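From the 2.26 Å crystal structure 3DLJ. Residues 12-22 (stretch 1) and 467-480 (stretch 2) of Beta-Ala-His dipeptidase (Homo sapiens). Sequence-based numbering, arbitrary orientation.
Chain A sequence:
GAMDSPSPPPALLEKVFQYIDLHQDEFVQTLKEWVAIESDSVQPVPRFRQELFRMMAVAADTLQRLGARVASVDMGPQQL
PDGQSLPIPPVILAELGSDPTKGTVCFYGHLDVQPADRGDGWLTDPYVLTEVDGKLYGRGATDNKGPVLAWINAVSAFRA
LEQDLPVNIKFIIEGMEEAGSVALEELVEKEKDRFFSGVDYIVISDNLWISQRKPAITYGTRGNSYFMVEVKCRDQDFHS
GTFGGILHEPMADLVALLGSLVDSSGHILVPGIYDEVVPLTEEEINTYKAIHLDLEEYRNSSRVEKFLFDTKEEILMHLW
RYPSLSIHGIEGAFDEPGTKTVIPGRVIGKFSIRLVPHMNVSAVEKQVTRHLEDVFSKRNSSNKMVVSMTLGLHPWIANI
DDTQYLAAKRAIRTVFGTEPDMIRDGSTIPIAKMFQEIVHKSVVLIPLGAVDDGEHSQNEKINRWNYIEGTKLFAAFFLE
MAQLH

Stretch 1, residues 12-22: LLEKVFQYIDL
Stretch 2 (467-480) YIEGTKLFAAFFLE

Two helices far apart in sequence pack nearly antiparallel through a small apolar seam, flanked, near the C-terminal end of the first stretch, by a lysine–aspartate salt bridge. L12 takes the N-cap position before helix 13-22, while 467-480 is helical throughout and belongs to a longer helix; backbone phi/psi values lie mostly near -60/-43°, and i to i+4 bonds such as F17 N to L13 O (2.7 Å) hold each rod. The axes approach to 9.8 Å with 157° between their N-to-C directions. The register therefore runs in opposite senses: the CA atoms of L13 and A476 are 7.0 Å apart, those of F17 and K472 6.1 Å, and those of I20 and I468 7.1 Å.

The packing is of the knob-into-hole kind. A475 points toward the first helix and fits as a knob among L13, V16, F17 and I20; its CB lies 3.7 Å from V16 CG1, with V16 in the t rotamer. Reciprocally, I20 (chi1 m, chi2 t) enters a hole formed by I468, T471, K472 and A475. Its CD1 is 3.7 Å from T471 CG2, and its CG2 is 3.9 Å from I468 CG2. Threonine suits this wall because its methyl meets isoleucine while its hydroxyl is satisfied within its own helix: T471 OG1 donates to Y467 O at 2.7 Å, with chi1 m.

Near the start of the first helix, L13 (chi1 -100°, between wells; chi2 t) points toward its partner. Its CD1 lies 3.8 Å from A476 CA and 3.9 Å from L479 CD2, where L479 adopts chi1 t and chi2 p. L13 CD1 also lies 4.0 Å from A476 CB, so the leucine tip rests against both the methyl and the backbone of A476.

F17 (chi1 m, chi2 21°) leaves its helix sideways, but the ring reaches inward, bringing CE1 within 3.5 Å of K472 O. K472 covers one face: its CG is 4.0 Å from the F17 ring centroid, 16° off the normal, a CH-pi contact. The CB atoms of A475 and A476 lie at the ring edge.

K472 has chi1 m and chi2 to chi4 t, so its extended methylenes pass F17 and I20 before NZ reaches D21. NZ donates to D21 OD1 at 2.9 Å and weakly to D21 OD2 at 3.3 Å; D21 has chi1 m and chi2 -30°. A second salt bridge, within the second helix, links K472 NZ to E469 OE1 at 3.0 Å, so the ammonium offsets the repulsion between D21 OD1 and E469 OE1, 4.3 Å apart.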

# COMPACT_ATOMS: atom_id res chain seq x y z
N LEU A 12 19.71 26.38 9.59
CA LEU A 12 20.68 25.32 9.39
C LEU A 12 19.87 24.05 9.05
O LEU A 12 20.33 22.90 9.29
CB LEU A 12 21.52 25.11 10.65
N LEU A 13 18.65 24.27 8.51
CA LEU A 13 18.03 23.25 7.67
C LEU A 13 19.00 23.15 6.51
O LEU A 13 19.14 22.10 5.90
CB LEU A 13 16.64 23.64 7.16
CG LEU A 13 15.36 23.09 7.83
CD1 LEU A 13 14.17 23.23 6.92
CD2 LEU A 13 15.48 21.65 8.30
N GLU A 14 19.66 24.27 6.24
CA GLU A 14 20.74 24.35 5.29
C GLU A 14 21.80 23.30 5.60
O GLU A 14 22.25 22.62 4.70
CB GLU A 14 21.38 25.75 5.31
CG GLU A 14 22.02 26.17 3.98
N LYS A 15 22.17 23.18 6.88
CA LYS A 15 23.23 22.26 7.32
C LYS A 15 22.73 20.84 7.27
O LYS A 15 23.45 19.96 6.81
CB LYS A 15 23.72 22.62 8.72
CG LYS A 15 24.97 23.47 8.70
CD LYS A 15 24.79 24.81 9.40
CE LYS A 15 25.93 25.75 9.05
NZ LYS A 15 25.66 27.14 9.49
N VAL A 16 21.50 20.62 7.74
CA VAL A 16 20.80 19.33 7.61
C VAL A 16 20.70 18.89 6.15
O VAL A 16 20.99 17.75 5.84
CB VAL A 16 19.38 19.37 8.26
CG1 VAL A 16 18.55 18.19 7.83
CG2 VAL A 16 19.48 19.38 9.76
N PHE A 17 20.33 19.80 5.26
CA PHE A 17 20.24 19.53 3.81
C PHE A 17 21.61 19.22 3.21
O PHE A 17 21.73 18.30 2.40
CB PHE A 17 19.63 20.73 3.06
CG PHE A 17 18.11 20.83 3.16
CD1 PHE A 17 17.40 20.19 4.18
CD2 PHE A 17 17.40 21.59 2.23
CE1 PHE A 17 16.02 20.30 4.27
CE2 PHE A 17 16.01 21.70 2.31
CZ PHE A 17 15.32 21.06 3.33
N GLN A 18 22.62 19.99 3.61
CA GLN A 18 24.01 19.74 3.22
C GLN A 18 24.42 18.33 3.62
O GLN A 18 24.99 17.61 2.81
CB GLN A 18 24.99 20.74 3.87
CG GLN A 18 24.84 22.20 3.51
CD GLN A 18 25.70 23.15 4.41
OE1 GLN A 18 26.75 22.74 4.97
NE2 GLN A 18 25.27 24.40 4.52
N TYR A 19 24.15 17.95 4.87
CA TYR A 19 24.44 16.60 5.41
C TYR A 19 23.81 15.50 4.54
O TYR A 19 24.49 14.57 4.10
CB TYR A 19 23.97 16.47 6.88
CG TYR A 19 24.34 15.17 7.57
CD1 TYR A 19 25.46 15.07 8.40
CD2 TYR A 19 23.57 14.02 7.36
CE1 TYR A 19 25.80 13.84 9.03
CE2 TYR A 19 23.89 12.82 7.96
CZ TYR A 19 25.00 12.73 8.79
OH TYR A 19 25.26 11.49 9.34
N ILE A 20 22.52 15.63 4.27
CA ILE A 20 21.79 14.68 3.43
C ILE A 20 22.44 14.53 2.03
O ILE A 20 22.63 13.40 1.58
CB ILE A 20 20.26 15.02 3.37
CG1 ILE A 20 19.61 14.83 4.75
CG2 ILE A 20 19.55 14.15 2.35
CD1 ILE A 20 18.27 15.65 5.02
N ASP A 21 22.82 15.64 1.38
CA ASP A 21 23.53 15.57 0.08
C ASP A 21 24.89 14.91 0.15
O ASP A 21 25.23 14.14 -0.74
CB ASP A 21 23.69 16.95 -0.57
CG ASP A 21 22.40 17.49 -1.18
OD1 ASP A 21 21.50 16.71 -1.65
OD2 ASP A 21 22.29 18.72 -1.19
N LEU A 22 25.68 15.22 1.19
CA LEU A 22 26.97 14.53 1.43
C LEU A 22 26.86 13.05 1.81
O LEU A 22 27.76 12.27 1.50
CB LEU A 22 27.79 15.25 2.50
CG LEU A 22 28.36 16.64 2.17
CD1 LEU A 22 28.77 17.43 3.44
CD2 LEU A 22 29.54 16.53 1.17
N TYR A 467 14.04 9.51 -3.03
CA TYR A 467 14.54 8.99 -1.77
C TYR A 467 15.36 10.03 -0.99
O TYR A 467 15.21 10.16 0.21
CB TYR A 467 15.37 7.73 -2.05
CG TYR A 467 16.06 7.08 -0.87
CD1 TYR A 467 15.32 6.64 0.25
CD2 TYR A 467 17.44 6.84 -0.89
CE1 TYR A 467 15.94 6.00 1.33
CE2 TYR A 467 18.07 6.20 0.17
CZ TYR A 467 17.31 5.77 1.29
OH TYR A 467 17.93 5.14 2.38
N ILE A 468 16.22 10.75 -1.70
CA ILE A 468 17.11 11.76 -1.11
C ILE A 468 16.42 13.09 -0.85
O ILE A 468 16.52 13.63 0.26
CB ILE A 468 18.37 11.94 -1.97
CG1 ILE A 468 19.15 10.62 -2.03
CG2 ILE A 468 19.26 13.06 -1.40
CD1 ILE A 468 19.55 10.03 -0.66
N GLU A 469 15.70 13.61 -1.84
CA GLU A 469 14.90 14.81 -1.67
C GLU A 469 13.77 14.62 -0.66
O GLU A 469 13.38 15.58 0.01
CB GLU A 469 14.35 15.30 -3.01
CG GLU A 469 15.44 15.81 -3.97
CD GLU A 469 16.32 16.95 -3.39
OE1 GLU A 469 17.57 16.81 -3.33
OE2 GLU A 469 15.78 17.99 -3.00
N GLY A 470 13.26 13.38 -0.56
CA GLY A 470 12.24 13.03 0.41
C GLY A 470 12.74 13.01 1.83
O GLY A 470 11.99 13.29 2.75
N THR A 471 14.01 12.65 2.02
CA THR A 471 14.70 12.80 3.29
C THR A 471 14.71 14.27 3.76
O THR A 471 14.45 14.55 4.94
CB THR A 471 16.16 12.23 3.22
OG1 THR A 471 16.13 10.88 2.68
CG2 THR A 471 16.83 12.24 4.59
N LYS A 472 14.98 15.19 2.84
CA LYS A 472 14.91 16.63 3.10
C LYS A 472 13.51 17.13 3.43
O LYS A 472 13.34 18.01 4.30
CB LYS A 472 15.45 17.41 1.91
CG LYS A 472 16.93 17.26 1.75
CD LYS A 472 17.29 17.40 0.30
CE LYS A 472 18.77 17.42 0.11
NZ LYS A 472 19.03 18.16 -1.13
N LEU A 473 12.52 16.57 2.73
CA LEU A 473 11.12 16.87 2.96
C LEU A 473 10.75 16.55 4.40
O LEU A 473 10.12 17.37 5.10
CB LEU A 473 10.22 16.07 2.00
CG LEU A 473 8.70 16.18 2.20
CD1 LEU A 473 8.32 17.61 1.98
CD2 LEU A 473 7.95 15.30 1.23
N PHE A 474 11.13 15.36 4.85
CA PHE A 474 10.88 14.98 6.22
C PHE A 474 11.60 15.91 7.22
O PHE A 474 11.03 16.27 8.27
CB PHE A 474 11.23 13.49 6.44
CG PHE A 474 10.27 12.52 5.80
CD1 PHE A 474 8.91 12.84 5.63
CD2 PHE A 474 10.71 11.24 5.40
CE1 PHE A 474 8.01 11.91 5.05
CE2 PHE A 474 9.81 10.28 4.82
CZ PHE A 474 8.46 10.62 4.65
N ALA A 475 12.85 16.27 6.93
CA ALA A 475 13.60 17.25 7.76
C ALA A 475 12.86 18.61 7.92
O ALA A 475 12.64 19.09 9.05
CB ALA A 475 15.00 17.45 7.19
N ALA A 476 12.45 19.20 6.80
CA ALA A 476 11.66 20.44 6.81
C ALA A 476 10.35 20.29 7.62
O ALA A 476 9.93 21.23 8.33
CB ALA A 476 11.35 20.88 5.37
N PHE A 477 9.73 19.11 7.51
CA PHE A 477 8.44 18.81 8.10
C PHE A 477 8.51 18.78 9.62
O PHE A 477 7.62 19.31 10.29
CB PHE A 477 7.92 17.48 7.52
CG PHE A 477 6.59 17.05 8.06
CD1 PHE A 477 5.42 17.74 7.73
CD2 PHE A 477 6.50 15.94 8.89
CE1 PHE A 477 4.17 17.31 8.21
CE2 PHE A 477 5.26 15.52 9.38
CZ PHE A 477 4.09 16.21 9.04
N PHE A 478 9.58 18.17 10.17
CA PHE A 478 9.82 18.20 11.62
C PHE A 478 9.67 19.62 12.14
O PHE A 478 9.02 19.86 13.17
CB PHE A 478 11.23 17.70 12.00
CG PHE A 478 11.50 16.27 11.62
CD1 PHE A 478 12.82 15.82 11.52
CD2 PHE A 478 10.48 15.39 11.33
CE1 PHE A 478 13.11 14.51 11.16
CE2 PHE A 478 10.76 14.08 10.96
CZ PHE A 478 12.08 13.64 10.88
N LEU A 479 10.28 20.55 11.41
CA LEU A 479 10.34 21.95 11.78
C LEU A 479 8.95 22.60 11.67
O LEU A 479 8.56 23.38 12.54
CB LEU A 479 11.39 22.67 10.93
CG LEU A 479 11.83 24.08 11.32
CD1 LEU A 479 12.52 24.12 12.68
CD2 LEU A 479 12.75 24.67 10.24
N GLU A 480 8.19 22.23 10.65
CA GLU A 480 6.86 22.78 10.45
C GLU A 480 5.85 22.33 11.52
O GLU A 480 5.03 23.12 11.97
CB GLU A 480 6.35 22.46 9.04
CG GLU A 480 7.10 23.22 7.94
CD GLU A 480 6.76 24.70 7.89
OE1 GLU A 480 5.85 25.16 8.62
OE2 GLU A 480 7.41 25.42 7.10